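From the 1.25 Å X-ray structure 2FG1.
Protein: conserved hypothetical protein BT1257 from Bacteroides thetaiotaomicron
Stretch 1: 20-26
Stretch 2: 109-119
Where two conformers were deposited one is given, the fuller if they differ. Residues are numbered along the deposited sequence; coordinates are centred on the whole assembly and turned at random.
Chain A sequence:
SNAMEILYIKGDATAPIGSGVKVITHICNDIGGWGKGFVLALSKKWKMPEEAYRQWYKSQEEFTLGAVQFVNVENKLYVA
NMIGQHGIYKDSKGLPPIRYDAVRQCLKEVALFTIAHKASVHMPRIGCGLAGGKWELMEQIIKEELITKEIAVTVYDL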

# COMPACT_ATOMS: atom_id res chain seq x y z
N GLY A 20 9.92 -1.57 16.27
CA GLY A 20 10.04 -0.22 15.75
C GLY A 20 8.76 0.30 15.12
O GLY A 20 7.69 -0.31 15.24
N VAL A 21 8.88 1.44 14.45
CA VAL A 21 7.76 2.06 13.77
C VAL A 21 7.49 1.30 12.46
O VAL A 21 8.43 0.94 11.74
CB VAL A 21 8.02 3.56 13.50
CG1 VAL A 21 6.81 4.21 12.85
CG2 VAL A 21 8.37 4.31 14.79
N LYS A 22 6.22 1.04 12.18
CA LYS A 22 5.83 0.21 11.04
C LYS A 22 4.77 0.92 10.20
O LYS A 22 3.88 1.58 10.75
CB LYS A 22 5.27 -1.13 11.52
CG LYS A 22 6.18 -1.92 12.47
CD LYS A 22 5.43 -3.09 13.12
CE LYS A 22 6.23 -3.72 14.23
NZ LYS A 22 5.57 -4.98 14.69
N VAL A 23 4.86 0.77 8.89
CA VAL A 23 3.86 1.30 7.96
C VAL A 23 3.33 0.15 7.12
O VAL A 23 4.10 -0.52 6.41
CB VAL A 23 4.45 2.39 7.03
CG1 VAL A 23 3.39 2.94 6.09
CG2 VAL A 23 5.04 3.54 7.86
N ILE A 24 2.02 -0.09 7.21
CA ILE A 24 1.36 -1.09 6.37
C ILE A 24 0.89 -0.38 5.11
O ILE A 24 0.08 0.56 5.18
CB ILE A 24 0.15 -1.70 7.10
CG1 ILE A 24 0.59 -2.46 8.34
CG2 ILE A 24 -0.65 -2.63 6.16
CD1 ILE A 24 -0.54 -2.70 9.34
N THR A 25 1.37 -0.81 3.95
CA THR A 25 1.06 -0.16 2.68
C THR A 25 0.13 -1.03 1.85
O THR A 25 0.37 -2.23 1.72
CB THR A 25 2.32 0.10 1.83
OG1 THR A 25 2.98 -1.15 1.57
CG2 THR A 25 3.29 1.01 2.54
N HIS A 26 -0.90 -0.44 1.26
CA HIS A 26 -1.77 -1.20 0.36
C HIS A 26 -2.34 -0.27 -0.71
O HIS A 26 -2.31 0.95 -0.58
CB HIS A 26 -2.87 -1.90 1.17
CG HIS A 26 -3.89 -0.96 1.72
ND1 HIS A 26 -5.20 -1.00 1.33
CD2 HIS A 26 -3.76 0.10 2.55
CE1 HIS A 26 -5.86 -0.02 1.93
NE2 HIS A 26 -5.01 0.67 2.67
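Stretch 2 (109-119) EVALFTIAHKA

The closest approach between these two segments is made by a backbone CH group: the CA of Ala119 lies 3.1 Å from the O of Val21, with an angle of 126° at the hydrogen, a CA-H...O contact in an interface that has no direct hydrogen bond. A single water adds a polar link at the same end, accepting from Val21 N at 2.9 Å and donating to Lys118 O at 2.8 Å.

The example illustrates how a helix can pack along a strand through alternate residues. The helix comes down nearly antiparallel to the strand, at 164° between their N-to-C directions, with the axes 9.6 Å apart at closest approach. Residues 109 to 116 hold regular helical torsions; Lys118 then adopts positive phi (54/43) in a Schellman motif, in which Ala119 N bonds to Thr114 O at 2.9 Å and Lys118 N to Ile115 O at 3.2 Å. Ala119 follows in an extended conformation, its CA 4.6 Å from that of Val21.

On the strand side, Val21, Val23 and Thr25 point toward the helix, whereas the CA-to-CB bond of Lys22 points away. Val21 packs its CG1 3.8 Å from Ala119 CB, and its CG2 reaches within 3.6 Å of His117 O. Val23 takes the middle position: its CG2 meets the edge of the Phe113 ring, 3.8 Å from CE2, and also lies 4.0 Å from Ala119 CB and 4.0 Å from Thr114 OG1. That hydroxyl is satisfied within its own helix, donating to Val110 O at 2.9 Å, so its approach to a methyl leaves no donor stranded. Farther along, Thr25 CG2 rests 3.9 Å from Val110 CG1. Together these contacts bury 320 Å², summed over both sides.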

# COMPACT_ATOMS: atom_id res chain seq x y z
N GLU A 109 6.44 8.65 -1.99
CA GLU A 109 5.96 9.36 -0.80
C GLU A 109 6.11 8.49 0.46
O GLU A 109 6.50 8.99 1.53
CB GLU A 109 4.52 9.86 -0.99
CG GLU A 109 4.07 10.80 0.14
CD GLU A 109 2.70 11.41 -0.08
OE1 GLU A 109 2.20 11.39 -1.22
OE2 GLU A 109 2.12 11.93 0.90
N VAL A 110 5.84 7.19 0.33
CA VAL A 110 6.07 6.26 1.43
C VAL A 110 7.56 6.25 1.82
O VAL A 110 7.88 6.18 3.01
CB VAL A 110 5.57 4.85 1.08
CG1 VAL A 110 6.00 3.83 2.14
CG2 VAL A 110 4.04 4.87 0.94
N ALA A 111 8.46 6.32 0.84
CA ALA A 111 9.89 6.34 1.16
C ALA A 111 10.24 7.53 2.06
O ALA A 111 10.94 7.37 3.06
CB ALA A 111 10.72 6.35 -0.11
N LEU A 112 9.75 8.72 1.72
CA LEU A 112 10.02 9.90 2.54
C LEU A 112 9.44 9.76 3.94
O LEU A 112 10.10 10.08 4.93
CB LEU A 112 9.48 11.16 1.87
CG LEU A 112 10.09 11.51 0.51
CD1 LEU A 112 9.30 12.61 -0.15
CD2 LEU A 112 11.52 11.91 0.66
N PHE A 113 8.21 9.27 4.01
CA PHE A 113 7.54 9.12 5.30
C PHE A 113 8.27 8.11 6.20
O PHE A 113 8.51 8.38 7.39
CB PHE A 113 6.08 8.70 5.07
CG PHE A 113 5.26 8.56 6.34
CD1 PHE A 113 4.45 9.60 6.76
CD2 PHE A 113 5.28 7.38 7.07
CE1 PHE A 113 3.67 9.47 7.93
CE2 PHE A 113 4.52 7.24 8.24
CZ PHE A 113 3.72 8.29 8.66
N THR A 114 8.63 6.98 5.60
CA THR A 114 9.28 5.90 6.31
C THR A 114 10.67 6.35 6.80
O THR A 114 11.02 6.08 7.95
CB THR A 114 9.30 4.66 5.39
OG1 THR A 114 7.95 4.23 5.16
CG2 THR A 114 10.08 3.53 5.98
N ILE A 115 11.41 7.06 5.96
CA ILE A 115 12.73 7.60 6.33
C ILE A 115 12.57 8.54 7.54
O ILE A 115 13.27 8.41 8.54
CB ILE A 115 13.43 8.30 5.17
CG1 ILE A 115 13.90 7.27 4.14
CG2 ILE A 115 14.65 9.09 5.70
CD1 ILE A 115 14.26 7.86 2.77
N ALA A 116 11.60 9.44 7.46
CA ALA A 116 11.38 10.44 8.52
C ALA A 116 11.03 9.78 9.85
O ALA A 116 11.45 10.25 10.91
CB ALA A 116 10.31 11.41 8.10
N HIS A 117 10.26 8.69 9.78
CA HIS A 117 9.79 8.02 10.99
C HIS A 117 10.64 6.81 11.39
O HIS A 117 10.31 6.11 12.36
CB HIS A 117 8.31 7.67 10.86
CG HIS A 117 7.42 8.88 10.85
ND1 HIS A 117 7.04 9.51 9.68
CD2 HIS A 117 6.87 9.59 11.86
CE1 HIS A 117 6.28 10.55 9.98
NE2 HIS A 117 6.16 10.62 11.29
N LYS A 118 11.75 6.60 10.68
CA LYS A 118 12.66 5.46 10.94
C LYS A 118 11.88 4.14 10.93
O LYS A 118 12.10 3.26 11.77
CB LYS A 118 13.43 5.65 12.26
CG LYS A 118 14.23 6.95 12.31
CD LYS A 118 14.98 7.09 13.63
CE LYS A 118 15.74 8.42 13.69
NZ LYS A 118 16.65 8.58 12.51
N ALA A 119 10.99 4.02 9.95
CA ALA A 119 10.03 2.93 9.92
C ALA A 119 10.39 1.84 8.93
O ALA A 119 11.25 2.03 8.07
CB ALA A 119 8.66 3.48 9.62
O HOH W 1 11.60 2.47 14.37